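Local coordinates for protein transcriptional regulator, TetR family (Thermus thermophilus, PDB 3VPR) that probably represses transcription by binding operator DNA as a dimer through N-terminal helix-turn-helix domains of the TetR type, at residues D6-E11 with A38-H43; I50-S55 with L113-L118; E124-I129 with A150-L155. One frame throughout, in Å; residues are numbered along the deposited sequence.

How the interactions relate
The three contacts show how an all-helical repressor is assembled from small side-chain meetings, with no hydrogen bond crossing any of them. Interaction 1 joins two helices of the DNA-binding end, interaction 2 ties that end to the C-terminal body, and interaction 3 lies within the body. Interactions 1 and 2 touch, through Leu-9 against Ile-50, Glu-53 and Ile-54; interactions 2 and 3 share helix 109-135, with centres about 19 Å apart. All three are largely buried, but their chemistry differs. Interaction 3 is wholly aliphatic, interaction 1 adds a histidine at its margin, and interaction 2, which alone includes an exposed residue, Lys-114, brings hydroxyls against carbon.

Interaction 1 of 3, residues D6-E11 with A38-H43; sequences DRILEE and AALYHH
Ile-8 reaches from helix 4-19 to Leu-40 and His-43 on helix 37-44, and its course illustrates how one branched side chain can serve two neighbours. Its CB already points at the opposing helix, and the two branches divide there. CG2, set opposite the backbone N, is the methyl that meets Leu-40, lying 3.6 Å from CD2 of that residue. The other branch runs through CG1 and is fully extended at its second torsion (chi2 179°), which carries CD1 out to a second meeting with Leu-40 CD2, at 3.8 Å; the Leu-40 methyl CD2 thus touches the ends of both branches of Ile-8. At roughly a right angle to this, CD1 lies over a face of the His-43 imidazole, displaced toward the rim, with the ring atom CG at 4.3 Å.

That ring is not free to present any face it likes. His-43 ND1 donates a nearly straight bond to Ala-39 O, one helical turn back, at 2.6 Å, and the oxygen lies in the ring plane. Ala-39 O also takes the backbone N of His-43, the two donors arriving from opposite faces of the carbonyl plane. The imidazole is therefore fixed in rotation with a face turned to Ile-8.

Leu-40 in turn packs on Leu-29 and Ala-30 of helix 26-33, while Ile-8 also touches Phe-44. The result is a small hydrophobic core shared by three helices, characteristic of TetR-family DNA-binding domains, in which helix 4-19 packs against the predicted helix-turn-helix, whose second helix, 37-44, would be the recognition helix.

Interaction 2 of 3, residues I50-S55 with L113-L118; sequences ILYEIS and LKTIAL
Tyr-52 and Ser-55 face Lys-114 and Thr-115 where helix 47-70, the long helix that in TetR-type repressors connects the DNA-binding domain to the C-terminal body, runs beside helix 109-135. The two segments are nearly parallel (16°), their axes 10.4 Å apart, a spacing that the tyrosine spans with its ring, Thr-115 reaching in from the other helix. With CG anti to the backbone N (chi1 168°), the ring extends across the gap, and Tyr-52 OH comes to rest against the aliphatic part of Lys-114, 3.3 Å from CD. Thr-115 passes the ring pointing the contrary way, with OG1 4.1 Å from Tyr-52 CE1. With an alanine in place of this tyrosine, the methylenes of Lys-114 would probably lose their cover and a gap would open between the helices.

Farther out, Leu-107 lies against Tyr-52, and Leu-59, a turn beyond Ser-55, against Thr-115. The serine and threonine hydroxyls are turned back to their own helices. Thr-115 OG1 makes a weak hydrogen bond to Asn-111 O, and Ser-55 turns its CB to the threonine while OG bonds to Leu-51 O at 2.9 Å, on the opposite face of that carbonyl from Ser-55 N.

Interaction 3 of 3, residues E124-I129 with A150-L155; sequences ENLRAI and AVLSML
Between segments 124-129 and 150-155 of helices 109-135 and 144-161, the closest CA atoms are those of Leu-126 and Leu-152, 8.7 Å apart, a separation that side chains must fill. Leu-126 does most of the filling. Its first torsion (chi1 177°) swings CG away from the backbone N, and from there one methyl, CD2, forms the leading end of the side chain. This methyl enters between two consecutive residues of the facing helix: it lies 3.8 Å from CB of Val-151 and equally 3.8 Å from CG of Leu-152.

The two partners receive it differently. Val-151 offers its branch point together with CG1, which is 3.9 Å from the same Leu-126 methyl, and the two side chains cross at a slant. Leu-152, by contrast, runs alongside Leu-126 in the opposite sense, touching it with its branching carbon, and it also touches His-122 and Glu-123, about a turn before Leu-126 on helix 109-135.

Helix 75-92 covers another side of the cluster, with Leu-79 and Phe-82 against Leu-126, and Met-83 against Val-151. On helix 144-161 itself, Ala-150 and Ser-153 pack on Leu-180 and Trp-157 of the second subunit. This agrees with the TetR-family pattern in which C-terminal helices of both chains form the dimer interface, with this contact next to it on the same helix.

Because every atom that meets is aliphatic carbon, the contact has no directional bond to fix its register. Its hold probably comes from close fit and the exclusion of water, and its preference for one arrangement from the shape around a single methyl.

Interaction 1 of 3, residues D6-E11 with A38-H43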
loop_
_atom_site.group_PDB
_atom_site.type_symbol
_atom_site.label_atom_id
_atom_site.label_comp_id
_atom_site.label_asym_id
_atom_site.label_seq_id
_atom_site.Cartn_x
_atom_site.Cartn_y
_atom_site.Cartn_z
ATOM N N ASP A 6 16.994 -13.919 -19.424
ATOM C CA ASP A 6 16.312 -14.095 -18.134
ATOM C C ASP A 6 17.149 -13.633 -16.932
ATOM O O ASP A 6 16.613 -13.047 -15.988
ATOM C CB ASP A 6 15.951 -15.564 -17.892
ATOM C CG ASP A 6 15.102 -16.145 -18.982
ATOM O OD1 ASP A 6 14.083 -15.521 -19.349
ATOM O OD2 ASP A 6 15.453 -17.237 -19.465
ATOM N N ARG A 7 18.446 -13.932 -16.957
ATOM C CA ARG A 7 19.349 -13.563 -15.870
ATOM C C ARG A 7 19.409 -12.047 -15.765
ATOM O O ARG A 7 19.466 -11.482 -14.677
ATOM C CB ARG A 7 20.760 -14.131 -16.115
ATOM N N ILE A 8 19.395 -11.388 -16.909
ATOM C CA ILE A 8 19.424 -9.943 -16.904
ATOM C C ILE A 8 18.185 -9.404 -16.187
ATOM O O ILE A 8 18.299 -8.468 -15.388
ATOM C CB ILE A 8 19.478 -9.379 -18.340
ATOM C CG1 ILE A 8 20.783 -9.819 -19.016
ATOM C CG2 ILE A 8 19.356 -7.855 -18.310
ATOM C CD1 ILE A 8 20.951 -9.350 -20.470
ATOM N N LEU A 9 17.014 -10.003 -16.427
ATOM C CA LEU A 9 15.792 -9.483 -15.795
ATOM C C LEU A 9 15.712 -9.755 -14.299
ATOM O O LEU A 9 15.339 -8.869 -13.537
ATOM C CB LEU A 9 14.538 -10.019 -16.486
ATOM C CG LEU A 9 14.386 -9.554 -17.938
ATOM C CD1 LEU A 9 13.099 -10.114 -18.531
ATOM C CD2 LEU A 9 14.374 -8.024 -17.990
ATOM N N GLU A 10 16.064 -10.969 -13.880
ATOM C CA GLU A 10 16.039 -11.303 -12.463
ATOM C C GLU A 10 17.097 -10.508 -11.686
ATOM O O GLU A 10 16.835 -10.018 -10.597
ATOM C CB GLU A 10 16.277 -12.804 -12.257
ATOM C CG GLU A 10 16.469 -13.187 -10.786
ATOM C CD GLU A 10 16.188 -14.653 -10.506
ATOM O OE1 GLU A 10 16.623 -15.506 -11.304
ATOM O OE2 GLU A 10 15.539 -14.953 -9.479
ATOM N N GLU A 11 18.280 -10.381 -12.265
ATOM C CA GLU A 11 19.368 -9.646 -11.630
ATOM C C GLU A 11 19.084 -8.161 -11.567
ATOM O O GLU A 11 19.444 -7.500 -10.596
ATOM C CB GLU A 11 20.689 -9.872 -12.373
ATOM C CG GLU A 11 21.246 -11.289 -12.232
ATOM C CD GLU A 11 21.553 -11.652 -10.788
ATOM O OE1 GLU A 11 22.411 -10.978 -10.176
ATOM O OE2 GLU A 11 20.933 -12.609 -10.265
ATOM N N ALA A 38 26.349 -2.451 -24.377
ATOM C CA ALA A 38 25.870 -2.806 -25.706
ATOM C C ALA A 38 25.034 -4.075 -25.647
ATOM O O ALA A 38 23.985 -4.173 -26.290
ATOM C CB ALA A 38 27.057 -2.999 -26.668
ATOM N N ALA A 39 25.507 -5.048 -24.875
ATOM C CA ALA A 39 24.802 -6.313 -24.733
ATOM C C ALA A 39 23.417 -6.094 -24.121
ATOM O O ALA A 39 22.441 -6.750 -24.513
ATOM C CB ALA A 39 25.619 -7.269 -23.869
ATOM N N LEU A 40 23.338 -5.173 -23.157
ATOM C CA LEU A 40 22.072 -4.861 -22.497
ATOM C C LEU A 40 21.108 -4.194 -23.470
ATOM O O LEU A 40 19.941 -4.572 -23.551
ATOM C CB LEU A 40 22.292 -3.940 -21.293
ATOM C CG LEU A 40 22.846 -4.608 -20.037
ATOM C CD1 LEU A 40 22.889 -3.598 -18.879
ATOM C CD2 LEU A 40 21.953 -5.777 -19.678
ATOM N N TYR A 41 21.598 -3.203 -24.207
ATOM C CA TYR A 41 20.759 -2.516 -25.170
ATOM C C TYR A 41 20.273 -3.458 -26.273
ATOM O O TYR A 41 19.139 -3.339 -26.744
ATOM C CB TYR A 41 21.518 -1.334 -25.776
ATOM C CG TYR A 41 21.653 -0.154 -24.824
ATOM C CD1 TYR A 41 20.533 0.393 -24.196
ATOM C CD2 TYR A 41 22.888 0.426 -24.575
ATOM C CE1 TYR A 41 20.648 1.490 -23.344
ATOM C CE2 TYR A 41 23.011 1.522 -23.729
ATOM C CZ TYR A 41 21.893 2.050 -23.117
ATOM O OH TYR A 41 22.023 3.126 -22.267
ATOM N N HIS A 42 21.128 -4.397 -26.674
ATOM C CA HIS A 42 20.786 -5.355 -27.726
ATOM C C HIS A 42 19.610 -6.244 -27.334
ATOM O O HIS A 42 18.778 -6.583 -28.181
ATOM C CB HIS A 42 21.980 -6.253 -28.057
ATOM C CG HIS A 42 23.090 -5.564 -28.787
ATOM N ND1 HIS A 42 24.303 -6.174 -29.029
ATOM C CD2 HIS A 42 23.184 -4.316 -29.309
ATOM C CE1 HIS A 42 25.100 -5.331 -29.667
ATOM N NE2 HIS A 42 24.445 -4.196 -29.850
ATOM N N HIS A 43 19.551 -6.620 -26.055
ATOM C CA HIS A 43 18.495 -7.496 -25.562
ATOM C C HIS A 43 17.218 -6.785 -25.165
ATOM O O HIS A 43 16.147 -7.377 -25.211
ATOM C CB HIS A 43 18.971 -8.293 -24.346
ATOM C CG HIS A 43 19.967 -9.358 -24.668
ATOM N ND1 HIS A 43 21.318 -9.108 -24.772
ATOM C CD2 HIS A 43 19.807 -10.681 -24.916
ATOM C CE1 HIS A 43 21.949 -10.232 -25.065
ATOM N NE2 HIS A 43 21.055 -11.201 -25.158
#

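Interaction 2 of 3, residues I50-S55 with L113-L118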
loop_
_atom_site.group_PDB
_atom_site.type_symbol
_atom_site.label_atom_id
_atom_site.label_comp_id
_atom_site.label_asym_id
_atom_site.label_seq_id
_atom_site.Cartn_x
_atom_site.Cartn_y
_atom_site.Cartn_z
ATOM N N ILE A 50 13.428 -2.751 -19.696
ATOM C CA ILE A 50 13.800 -3.762 -18.690
ATOM C C ILE A 50 12.806 -3.674 -17.533
ATOM O O ILE A 50 12.279 -4.693 -17.067
ATOM C CB ILE A 50 15.250 -3.535 -18.150
ATOM C CG1 ILE A 50 16.257 -3.728 -19.288
ATOM C CG2 ILE A 50 15.555 -4.508 -16.999
ATOM C CD1 ILE A 50 17.721 -3.594 -18.866
ATOM N N LEU A 51 12.544 -2.449 -17.087
ATOM C CA LEU A 51 11.580 -2.206 -16.021
ATOM C C LEU A 51 10.202 -2.682 -16.483
ATOM O O LEU A 51 9.432 -3.252 -15.721
ATOM C CB LEU A 51 11.504 -0.706 -15.705
ATOM C CG LEU A 51 10.312 -0.321 -14.819
ATOM C CD1 LEU A 51 10.427 -1.049 -13.487
ATOM C CD2 LEU A 51 10.268 1.183 -14.601
ATOM N N TYR A 52 9.892 -2.419 -17.743
ATOM C CA TYR A 52 8.611 -2.824 -18.304
ATOM C C TYR A 52 8.453 -4.353 -18.287
ATOM O O TYR A 52 7.434 -4.862 -17.835
ATOM C CB TYR A 52 8.483 -2.277 -19.734
ATOM C CG TYR A 52 7.337 -2.855 -20.515
ATOM C CD1 TYR A 52 6.014 -2.684 -20.091
ATOM C CD2 TYR A 52 7.573 -3.601 -21.664
ATOM C CE1 TYR A 52 4.964 -3.247 -20.791
ATOM C CE2 TYR A 52 6.534 -4.168 -22.373
ATOM C CZ TYR A 52 5.231 -3.993 -21.936
ATOM O OH TYR A 52 4.204 -4.582 -22.637
ATOM N N GLU A 53 9.465 -5.077 -18.759
ATOM C CA GLU A 53 9.398 -6.541 -18.790
ATOM C C GLU A 53 9.378 -7.170 -17.395
ATOM O O GLU A 53 8.718 -8.184 -17.173
ATOM C CB GLU A 53 10.533 -7.106 -19.651
ATOM C CG GLU A 53 10.181 -7.021 -21.130
ATOM C CD GLU A 53 11.242 -7.566 -22.048
ATOM O OE1 GLU A 53 11.713 -8.701 -21.823
ATOM O OE2 GLU A 53 11.591 -6.854 -23.012
ATOM N N ILE A 54 10.079 -6.556 -16.448
ATOM C CA ILE A 54 10.041 -7.048 -15.085
ATOM C C ILE A 54 8.595 -6.903 -14.569
ATOM O O ILE A 54 8.040 -7.820 -13.964
ATOM C CB ILE A 54 10.999 -6.246 -14.187
ATOM C CG1 ILE A 54 12.442 -6.694 -14.451
ATOM C CG2 ILE A 54 10.619 -6.417 -12.717
ATOM C CD1 ILE A 54 13.493 -5.873 -13.733
ATOM N N SER A 55 7.986 -5.749 -14.819
ATOM C CA SER A 55 6.609 -5.505 -14.374
ATOM C C SER A 55 5.649 -6.507 -15.010
ATOM O O SER A 55 4.824 -7.109 -14.328
ATOM C CB SER A 55 6.189 -4.081 -14.732
ATOM O OG SER A 55 7.016 -3.146 -14.063
ATOM N N LEU A 113 0.292 1.300 -19.842
ATOM C CA LEU A 113 -1.031 0.873 -20.279
ATOM C C LEU A 113 -1.233 -0.622 -20.212
ATOM O O LEU A 113 -2.218 -1.086 -19.647
ATOM C CB LEU A 113 -1.300 1.354 -21.715
ATOM C CG LEU A 113 -2.664 1.062 -22.346
ATOM C CD1 LEU A 113 -2.794 1.851 -23.651
ATOM C CD2 LEU A 113 -2.820 -0.422 -22.615
ATOM N N LYS A 114 -0.323 -1.383 -20.810
ATOM C CA LYS A 114 -0.460 -2.832 -20.799
ATOM C C LYS A 114 -0.276 -3.369 -19.384
ATOM O O LYS A 114 -0.810 -4.422 -19.038
ATOM C CB LYS A 114 0.552 -3.484 -21.749
ATOM C CG LYS A 114 0.445 -2.996 -23.185
ATOM C CD LYS A 114 1.362 -3.771 -24.117
ATOM C CE LYS A 114 0.626 -4.912 -24.795
ATOM N NZ LYS A 114 -0.439 -4.401 -25.711
ATOM N N THR A 115 0.472 -2.629 -18.572
ATOM C CA THR A 115 0.729 -3.009 -17.198
ATOM C C THR A 115 -0.503 -2.795 -16.314
ATOM O O THR A 115 -0.931 -3.703 -15.605
ATOM C CB THR A 115 1.902 -2.197 -16.653
ATOM O OG1 THR A 115 3.128 -2.753 -17.150
ATOM C CG2 THR A 115 1.903 -2.199 -15.147
ATOM N N ILE A 116 -1.072 -1.592 -16.366
ATOM C CA ILE A 116 -2.249 -1.265 -15.569
ATOM C C ILE A 116 -3.414 -2.129 -16.029
ATOM O O ILE A 116 -4.263 -2.516 -15.234
ATOM C CB ILE A 116 -2.633 0.235 -15.709
ATOM C CG1 ILE A 116 -1.480 1.122 -15.238
ATOM C CG2 ILE A 116 -3.884 0.537 -14.893
ATOM C CD1 ILE A 116 -1.056 0.885 -13.798
ATOM N N ALA A 117 -3.443 -2.442 -17.321
ATOM C CA ALA A 117 -4.503 -3.285 -17.861
ATOM C C ALA A 117 -4.415 -4.679 -17.227
ATOM O O ALA A 117 -5.428 -5.351 -17.057
ATOM C CB ALA A 117 -4.388 -3.376 -19.386
ATOM N N LEU A 118 -3.205 -5.118 -16.883
ATOM C CA LEU A 118 -3.039 -6.427 -16.242
ATOM C C LEU A 118 -3.468 -6.335 -14.769
ATOM O O LEU A 118 -4.070 -7.263 -14.223
ATOM C CB LEU A 118 -1.588 -6.904 -16.345
ATOM C CG LEU A 118 -1.217 -7.538 -17.696
ATOM C CD1 LEU A 118 0.275 -7.842 -17.721
ATOM C CD2 LEU A 118 -2.022 -8.819 -17.920
#

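Interaction 3 of 3, residues E124-I129 with A150-L155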
loop_
_atom_site.group_PDB
_atom_site.type_symbol
_atom_site.label_atom_id
_atom_site.label_comp_id
_atom_site.label_asym_id
_atom_site.label_seq_id
_atom_site.Cartn_x
_atom_site.Cartn_y
_atom_site.Cartn_z
ATOM N N GLU A 124 -10.515 -7.291 -11.654
ATOM C CA GLU A 124 -11.785 -7.701 -12.253
ATOM C C GLU A 124 -12.069 -9.191 -12.018
ATOM O O GLU A 124 -13.221 -9.584 -11.851
ATOM C CB GLU A 124 -11.792 -7.381 -13.752
ATOM C CG GLU A 124 -13.104 -7.713 -14.452
ATOM C CD GLU A 124 -14.319 -7.124 -13.743
ATOM O OE1 GLU A 124 -14.339 -5.890 -13.511
ATOM O OE2 GLU A 124 -15.253 -7.898 -13.421
ATOM N N ASN A 125 -11.028 -10.021 -11.990
ATOM C CA ASN A 125 -11.238 -11.448 -11.739
ATOM C C ASN A 125 -11.673 -11.650 -10.286
ATOM O O ASN A 125 -12.479 -12.540 -9.977
ATOM C CB ASN A 125 -9.963 -12.258 -11.999
ATOM C CG ASN A 125 -9.651 -12.405 -13.479
ATOM O OD1 ASN A 125 -10.560 -12.512 -14.300
ATOM N ND2 ASN A 125 -8.361 -12.427 -13.826
ATOM N N LEU A 126 -11.143 -10.819 -9.386
ATOM C CA LEU A 126 -11.506 -10.935 -7.982
ATOM C C LEU A 126 -12.965 -10.528 -7.835
ATOM O O LEU A 126 -13.736 -11.183 -7.138
ATOM C CB LEU A 126 -10.613 -10.038 -7.109
ATOM C CG LEU A 126 -10.928 -10.011 -5.606
ATOM C CD1 LEU A 126 -10.930 -11.421 -5.053
ATOM C CD2 LEU A 126 -9.890 -9.136 -4.871
ATOM N N ARG A 127 -13.335 -9.440 -8.502
ATOM C CA ARG A 127 -14.699 -8.949 -8.458
ATOM C C ARG A 127 -15.667 -10.005 -8.964
ATOM O O ARG A 127 -16.756 -10.177 -8.402
ATOM C CB ARG A 127 -14.835 -7.677 -9.294
ATOM C CG ARG A 127 -14.043 -6.500 -8.741
ATOM C CD ARG A 127 -14.414 -5.198 -9.438
ATOM N NE ARG A 127 -13.603 -4.084 -8.955
ATOM C CZ ARG A 127 -13.678 -2.841 -9.422
ATOM N NH1 ARG A 127 -14.533 -2.545 -10.390
ATOM N NH2 ARG A 127 -12.894 -1.891 -8.925
ATOM N N ALA A 128 -15.271 -10.713 -10.019
ATOM C CA ALA A 128 -16.124 -11.765 -10.577
ATOM C C ALA A 128 -16.370 -12.853 -9.536
ATOM O O ALA A 128 -17.477 -13.372 -9.440
ATOM C CB ALA A 128 -15.485 -12.376 -11.838
ATOM N N ILE A 129 -15.344 -13.205 -8.764
ATOM C CA ILE A 129 -15.506 -14.225 -7.723
ATOM C C ILE A 129 -16.462 -13.719 -6.633
ATOM O O ILE A 129 -17.355 -14.433 -6.193
ATOM C CB ILE A 129 -14.164 -14.584 -7.059
ATOM C CG1 ILE A 129 -13.245 -15.275 -8.064
ATOM C CG2 ILE A 129 -14.394 -15.478 -5.855
ATOM C CD1 ILE A 129 -11.869 -15.604 -7.501
ATOM N N ALA A 150 -10.763 -4.027 -0.748
ATOM C CA ALA A 150 -10.369 -4.358 0.618
ATOM C C ALA A 150 -9.383 -5.526 0.590
ATOM O O ALA A 150 -8.329 -5.482 1.226
ATOM C CB ALA A 150 -11.588 -4.726 1.436
ATOM N N VAL A 151 -9.731 -6.565 -0.158
ATOM C CA VAL A 151 -8.874 -7.736 -0.275
ATOM C C VAL A 151 -7.513 -7.417 -0.921
ATOM O O VAL A 151 -6.462 -7.798 -0.394
ATOM C CB VAL A 151 -9.574 -8.845 -1.103
ATOM C CG1 VAL A 151 -8.662 -10.051 -1.246
ATOM C CG2 VAL A 151 -10.868 -9.237 -0.434
ATOM N N LEU A 152 -7.530 -6.724 -2.057
ATOM C CA LEU A 152 -6.288 -6.387 -2.741
ATOM C C LEU A 152 -5.416 -5.533 -1.820
ATOM O O LEU A 152 -4.187 -5.675 -1.803
ATOM C CB LEU A 152 -6.583 -5.662 -4.064
ATOM C CG LEU A 152 -7.098 -6.548 -5.221
ATOM C CD1 LEU A 152 -7.565 -5.685 -6.389
ATOM C CD2 LEU A 152 -5.987 -7.496 -5.685
ATOM N N SER A 153 -6.050 -4.663 -1.036
ATOM C CA SER A 153 -5.293 -3.831 -0.107
ATOM C C SER A 153 -4.555 -4.722 0.891
ATOM O O SER A 153 -3.386 -4.495 1.191
ATOM C CB SER A 153 -6.218 -2.862 0.645
ATOM O OG SER A 153 -6.825 -1.944 -0.255
HETATM N N MSE A 154 -5.227 -5.744 1.410
HETATM C CA MSE A 154 -4.559 -6.617 2.369
HETATM C C MSE A 154 -3.365 -7.323 1.718
HETATM O O MSE A 154 -2.267 -7.359 2.276
HETATM C CB MSE A 154 -5.540 -7.651 2.935
HETATM C CG MSE A 154 -6.657 -7.060 3.792
HETATM SE SE MSE A 154 -7.998 -8.374 4.305
HETATM C CE MSE A 154 -9.294 -8.089 2.931
ATOM N N LEU A 155 -3.586 -7.869 0.528
ATOM C CA LEU A 155 -2.542 -8.590 -0.185
ATOM C C LEU A 155 -1.405 -7.677 -0.667
ATOM O O LEU A 155 -0.237 -7.960 -0.396
ATOM C CB LEU A 155 -3.151 -9.341 -1.372
ATOM C CG LEU A 155 -4.304 -10.303 -1.043
ATOM C CD1 LEU A 155 -5.022 -10.675 -2.321
ATOM C CD2 LEU A 155 -3.778 -11.553 -0.327
#